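Local coordinates for hydrolase, isochorismatase family (Pseudomonas putida, PDB 4L07), which catalyses the hydrolysis of the amide of maleamate to give maleate and ammonia, a deamidation step in bacterial breakdown of N-heterocycles, at the interface of chains A and B and the interface of chains A and C. Numbering follows the deposited sequence. Chains: chain A/B/C, Hydrolase, isochorismatase family.

Contact 1: the interface of chains A and B. Residues chain A 14, 16, 186-187, 190-192; chain B 84-85.
The end of the short helix 82-85 of chain B meets three pieces of chain A: the N-terminal loop with A:Asn14 and A:Val16, the C-terminal turn of helix 176-189, and the loop at A:Tyr190 and A:Gly191 leading into strand 192-194. The patch is part of a two-fold, possibly biological, interface. B:Lys85, with 64 Å² hidden, enters this cleft with its chain bent at chi2 (-82°), CG passing the backbone of A:Tyr190. Its ammonium NZ makes a hydrogen bond of 2.6 Å to the backbone O of A:Gln187, at a helix end whose partial negative charge would suit a cation. NZ also forms a salt bridge with A:Asp192 OD1 at 2.7 Å, meeting that oxygen nearly along its C-O axis. The carbonyls A:Asn14 O (2.8 Å from NZ) and A:Gly191 O (3.0 Å from NZ) lie close, but each stands beside the CE-NZ bond at about 74° to it, making them doubtful as hydrogen bonds. A methionine in this position would probably leave the A:Asp192 carboxylate and the A:Gln187 carbonyl without their cation. A:Asp192 is itself steadied by the backbone N of A:Val16, which bonds OD2 at 2.9 Å. The B:Glu84 carboxylate lies beside the A:Val16 backbone, CD 3.7 Å from CA. A:Asn14 returns a bond to the lysine main chain: ND2 reaches B:Lys85 O at 3.0 Å, from 58° above the carbonyl plane.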
# COMPACT_ATOMS: atom_id res chain seq x y z
N ASN A 14 -8.72 25.17 -5.75
CA ASN A 14 -10.06 25.20 -5.12
C ASN A 14 -9.98 25.00 -3.61
O ASN A 14 -9.08 24.32 -3.13
CB ASN A 14 -10.95 24.12 -5.72
CG ASN A 14 -11.11 24.25 -7.21
OD1 ASN A 14 -11.87 25.09 -7.69
ND2 ASN A 14 -10.41 23.40 -7.96
N VAL A 16 -10.96 23.55 0.18
CA VAL A 16 -11.51 22.29 0.67
C VAL A 16 -12.70 22.52 1.59
O VAL A 16 -12.66 23.36 2.50
CB VAL A 16 -10.44 21.27 1.22
CG1 VAL A 16 -9.02 21.79 1.13
CG2 VAL A 16 -10.80 20.73 2.60
N ILE A 186 1.11 22.44 -2.62
CA ILE A 186 0.04 21.94 -1.77
C ILE A 186 -1.24 22.77 -1.97
O ILE A 186 -2.29 22.20 -2.28
CB ILE A 186 0.45 21.89 -0.28
CG1 ILE A 186 1.51 20.80 -0.07
CG2 ILE A 186 -0.76 21.64 0.61
CD1 ILE A 186 2.32 20.94 1.21
N GLN A 187 -1.14 24.09 -1.84
CA GLN A 187 -2.30 24.98 -2.03
C GLN A 187 -2.98 24.79 -3.40
O GLN A 187 -4.20 24.83 -3.50
CB GLN A 187 -1.89 26.45 -1.82
CG GLN A 187 -3.01 27.47 -1.98
CD GLN A 187 -4.20 27.22 -1.06
OE1 GLN A 187 -4.04 26.81 0.09
NE2 GLN A 187 -5.41 27.49 -1.56
N TYR A 190 -3.21 19.88 -3.55
CA TYR A 190 -3.35 18.82 -2.54
C TYR A 190 -4.15 19.16 -1.29
O TYR A 190 -4.83 18.30 -0.75
CB TYR A 190 -1.97 18.27 -2.14
CG TYR A 190 -1.14 17.83 -3.33
CD1 TYR A 190 -1.59 16.85 -4.21
CD2 TYR A 190 0.10 18.42 -3.57
CE1 TYR A 190 -0.82 16.46 -5.30
CE2 TYR A 190 0.87 18.04 -4.66
CZ TYR A 190 0.41 17.06 -5.52
OH TYR A 190 1.18 16.69 -6.60
N GLY A 191 -4.06 20.39 -0.81
CA GLY A 191 -4.77 20.75 0.42
C GLY A 191 -4.89 22.25 0.58
O GLY A 191 -4.44 22.99 -0.29
N ASP A 192 -5.50 22.68 1.67
CA ASP A 192 -5.56 24.11 1.98
C ASP A 192 -4.47 24.52 2.96
O ASP A 192 -4.40 24.01 4.09
CB ASP A 192 -6.95 24.49 2.52
CG ASP A 192 -7.92 24.90 1.41
OD1 ASP A 192 -7.50 24.96 0.24
OD2 ASP A 192 -9.11 25.16 1.71
N GLU B 84 -11.49 17.44 -5.52
CA GLU B 84 -12.02 18.69 -4.98
C GLU B 84 -10.99 19.81 -5.17
O GLU B 84 -11.33 20.90 -5.64
CB GLU B 84 -12.39 18.54 -3.51
CG GLU B 84 -12.89 19.82 -2.84
CD GLU B 84 -13.14 19.65 -1.36
OE1 GLU B 84 -12.36 18.94 -0.69
OE2 GLU B 84 -14.11 20.25 -0.86
N LYS B 85 -9.74 19.52 -4.81
CA LYS B 85 -8.65 20.48 -4.94
C LYS B 85 -8.24 20.70 -6.40
O LYS B 85 -8.11 21.84 -6.85
CB LYS B 85 -7.42 19.99 -4.16
CG LYS B 85 -7.23 20.65 -2.81
CD LYS B 85 -6.54 22.00 -3.01
CE LYS B 85 -6.96 22.96 -1.93
NZ LYS B 85 -6.42 24.31 -2.20

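Contact 2: the interface of chains A and B. Residues chain A 3, 7, 184-185, 189; chain B 147, 178, 182.
B:Pro178, in the first turn of helix 176-189, packs against A:Tyr7, the two side chains sliding past each other in opposite directions with the proline CG 3.5 Å from the phenol OH. In this part of the two-fold, possibly biological, interface of an isochorismatase-family protein the helix meets its counterpart, which supplies A:Tyr184 and A:Asp185. A:Tyr184 has CG anti to the backbone N (chi1 176°), which carries its ring toward helix 3-9. There its OH sits 3.4 Å above the A:Tyr7 ring plane, over the centre, and A:Gln3 NE2 gives it a weak hydrogen bond. A:Tyr184 also touches the proline, CE2 lying 4.1 Å from B:Pro178 CG. A:Asp185 reaches across chiefly through water. Its OD1 and the A:Tyr7 OH share water 1, which lies at the edge of the tyrosine ring, in plane, 2.6 Å from OH, and also binds B:Ser147 OG at 2.8 Å. The other carboxylate oxygen, OD2, holds water 3 at 2.7 Å, and this water also meets B:Pro178 O and B:Ser182 OG. A:Lys189, extended beyond CG, brings NZ to within 2.8 Å of water 2, which A:Tyr7 OH shares; the direct bond from A:Lys189 NZ to B:Ser147 OG is weak.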
# COMPACT_ATOMS: atom_id res chain seq x y z
N GLN A 3 1.27 32.50 -14.94
CA GLN A 3 1.23 31.24 -14.19
C GLN A 3 -0.09 31.09 -13.41
O GLN A 3 -0.71 30.02 -13.42
CB GLN A 3 2.43 31.14 -13.25
CG GLN A 3 2.45 29.86 -12.42
CD GLN A 3 3.73 29.73 -11.62
OE1 GLN A 3 4.74 30.37 -11.93
NE2 GLN A 3 3.70 28.89 -10.59
N TYR A 7 -2.73 27.97 -13.92
CA TYR A 7 -3.18 27.10 -12.83
C TYR A 7 -4.69 27.19 -12.60
O TYR A 7 -5.37 26.18 -12.40
CB TYR A 7 -2.39 27.38 -11.55
CG TYR A 7 -1.09 26.61 -11.45
CD1 TYR A 7 -0.95 25.55 -10.54
CD2 TYR A 7 0.00 26.92 -12.27
CE1 TYR A 7 0.24 24.84 -10.45
CE2 TYR A 7 1.19 26.21 -12.19
CZ TYR A 7 1.30 25.17 -11.28
OH TYR A 7 2.48 24.47 -11.20
N TYR A 184 3.24 26.13 -2.02
CA TYR A 184 2.57 26.51 -3.26
C TYR A 184 1.92 25.30 -3.92
O TYR A 184 0.72 25.32 -4.24
CB TYR A 184 3.53 27.20 -4.23
CG TYR A 184 2.89 27.51 -5.57
CD1 TYR A 184 2.02 28.60 -5.72
CD2 TYR A 184 3.12 26.70 -6.69
CE1 TYR A 184 1.42 28.88 -6.93
CE2 TYR A 184 2.52 26.98 -7.91
CZ TYR A 184 1.68 28.07 -8.03
OH TYR A 184 1.07 28.36 -9.23
N ASP A 185 2.70 24.24 -4.11
CA ASP A 185 2.18 23.02 -4.73
C ASP A 185 1.01 22.43 -3.95
O ASP A 185 0.04 21.96 -4.55
CB ASP A 185 3.28 21.95 -4.87
CG ASP A 185 4.31 22.29 -5.93
OD1 ASP A 185 4.14 23.25 -6.74
OD2 ASP A 185 5.32 21.57 -5.96
N LYS A 189 -2.72 21.96 -5.46
CA LYS A 189 -3.06 20.60 -5.88
C LYS A 189 -3.58 19.64 -4.81
O LYS A 189 -4.29 18.69 -5.13
CB LYS A 189 -1.86 19.94 -6.57
CG LYS A 189 -1.29 20.73 -7.74
CD LYS A 189 -0.23 19.93 -8.49
CE LYS A 189 0.40 20.75 -9.60
NZ LYS A 189 1.53 20.03 -10.25
N SER B 147 6.49 18.76 -11.12
CA SER B 147 6.16 19.11 -9.74
C SER B 147 4.96 18.35 -9.18
O SER B 147 4.67 18.45 -7.99
CB SER B 147 5.89 20.62 -9.62
OG SER B 147 4.75 20.98 -10.38
N PRO B 178 7.98 25.69 -10.21
CA PRO B 178 7.69 24.36 -9.64
C PRO B 178 8.57 23.24 -10.21
O PRO B 178 9.01 22.36 -9.46
CB PRO B 178 6.22 24.14 -10.00
CG PRO B 178 5.65 25.52 -10.08
CD PRO B 178 6.75 26.34 -10.70
N SER B 182 11.08 21.14 -7.75
CA SER B 182 10.97 19.69 -7.67
C SER B 182 12.27 18.98 -8.05
O SER B 182 12.68 18.04 -7.37
CB SER B 182 9.79 19.16 -8.47
OG SER B 182 8.61 19.21 -7.68
O HOH W 1 3.01 22.88 -9.16
O HOH W 2 2.26 21.92 -12.24
O HOH W 3 7.83 21.73 -6.89

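Contact 3: the interface of chains A and C. Residues chain A 80, 123-124; chain C 125-126, 129.
The ring of A:Phe123 is met by chain C at its edge: the hydroxyl OG of C:Ser129 lies in the ring plane, 3.3 Å from CE2 and 3.7 Å from CZ. With no chain C group stacked on either face in this patch, the contact is an oxygen set against the aromatic rim, where the ring hydrogens carry slight positive charge and may attract it weakly. The patch belongs to a two-fold interface that may be biological. A chi1 of -171° sets the phenylalanine CG anti to the backbone N and swings the ring toward helix 127-133 of the partner. C:Ser129, on that helix, is flanked by two loops of chain A: its CB meets A:Leu80 CD2 at 3.9 Å, while OG points to the phenylalanine. The same leucine methyl comes near C:Thr126, its CD2 4.2 Å from OG1, the two side chains crossing at a slant. A:Gly124, with 31 Å² hidden and positive phi (65°), brings its CA over the carbonyl oxygen of C:Ser125, above the peptide plane. The loop is thus packed main chain to main chain, without a side chain on the glycine between them. A:Gly124 O stands 3.5 Å from C:Thr126 N, and A:Gly124 CA 3.2 Å from C:Ser125 O.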
# COMPACT_ATOMS: atom_id res chain seq x y z
N LEU A 80 17.55 -0.09 2.14
CA LEU A 80 16.65 0.97 1.68
C LEU A 80 17.38 2.04 0.86
O LEU A 80 18.19 2.79 1.41
CB LEU A 80 15.90 1.60 2.86
CG LEU A 80 14.98 0.71 3.70
CD1 LEU A 80 14.68 1.37 5.04
CD2 LEU A 80 13.70 0.36 2.94
N PHE A 123 3.31 5.84 3.98
CA PHE A 123 4.00 4.80 3.23
C PHE A 123 4.61 3.72 4.13
O PHE A 123 5.48 3.99 4.94
CB PHE A 123 5.06 5.35 2.27
CG PHE A 123 5.61 4.30 1.35
CD1 PHE A 123 5.10 4.15 0.07
CD2 PHE A 123 6.57 3.40 1.80
CE1 PHE A 123 5.57 3.15 -0.77
CE2 PHE A 123 7.04 2.39 0.97
CZ PHE A 123 6.54 2.27 -0.32
N GLY A 124 4.14 2.48 3.94
CA GLY A 124 4.65 1.35 4.70
C GLY A 124 4.35 1.47 6.18
O GLY A 124 5.13 1.02 7.01
N SER C 125 3.36 -1.99 6.37
CA SER C 125 4.71 -2.23 6.85
C SER C 125 5.74 -1.92 5.78
O SER C 125 5.42 -1.77 4.59
CB SER C 125 4.85 -3.69 7.29
OG SER C 125 5.28 -4.49 6.20
N THR C 126 7.00 -1.87 6.21
CA THR C 126 8.11 -1.64 5.31
C THR C 126 8.62 -2.88 4.57
O THR C 126 9.60 -2.80 3.84
CB THR C 126 9.28 -0.95 6.05
OG1 THR C 126 10.30 -0.61 5.11
CG2 THR C 126 9.86 -1.85 7.15
N SER C 129 9.41 -2.95 0.70
CA SER C 129 10.55 -2.09 0.42
C SER C 129 11.89 -2.73 0.74
O SER C 129 12.85 -2.58 -0.02
CB SER C 129 10.40 -0.75 1.15
OG SER C 129 9.26 -0.05 0.66

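Contacts 1 and 2 are neighbouring parts of one two-fold interface, the centres of their C-alpha atoms about 12 Å apart. Helix 176-189 links them: its C-terminal turn serves contact 1, and it enters contact 2 from both chains. Contact 3 belongs to a different two-fold interface, its C-alpha centre about 27 Å from that of either other contact. One loop residue used there, A:Leu80, lies shortly before the helix 82-85 that contact 1 uses, so one stretch of sequence serves both interfaces. Together the two interface types are consistent with the deposited four-chain assembly being a dimer of dimers.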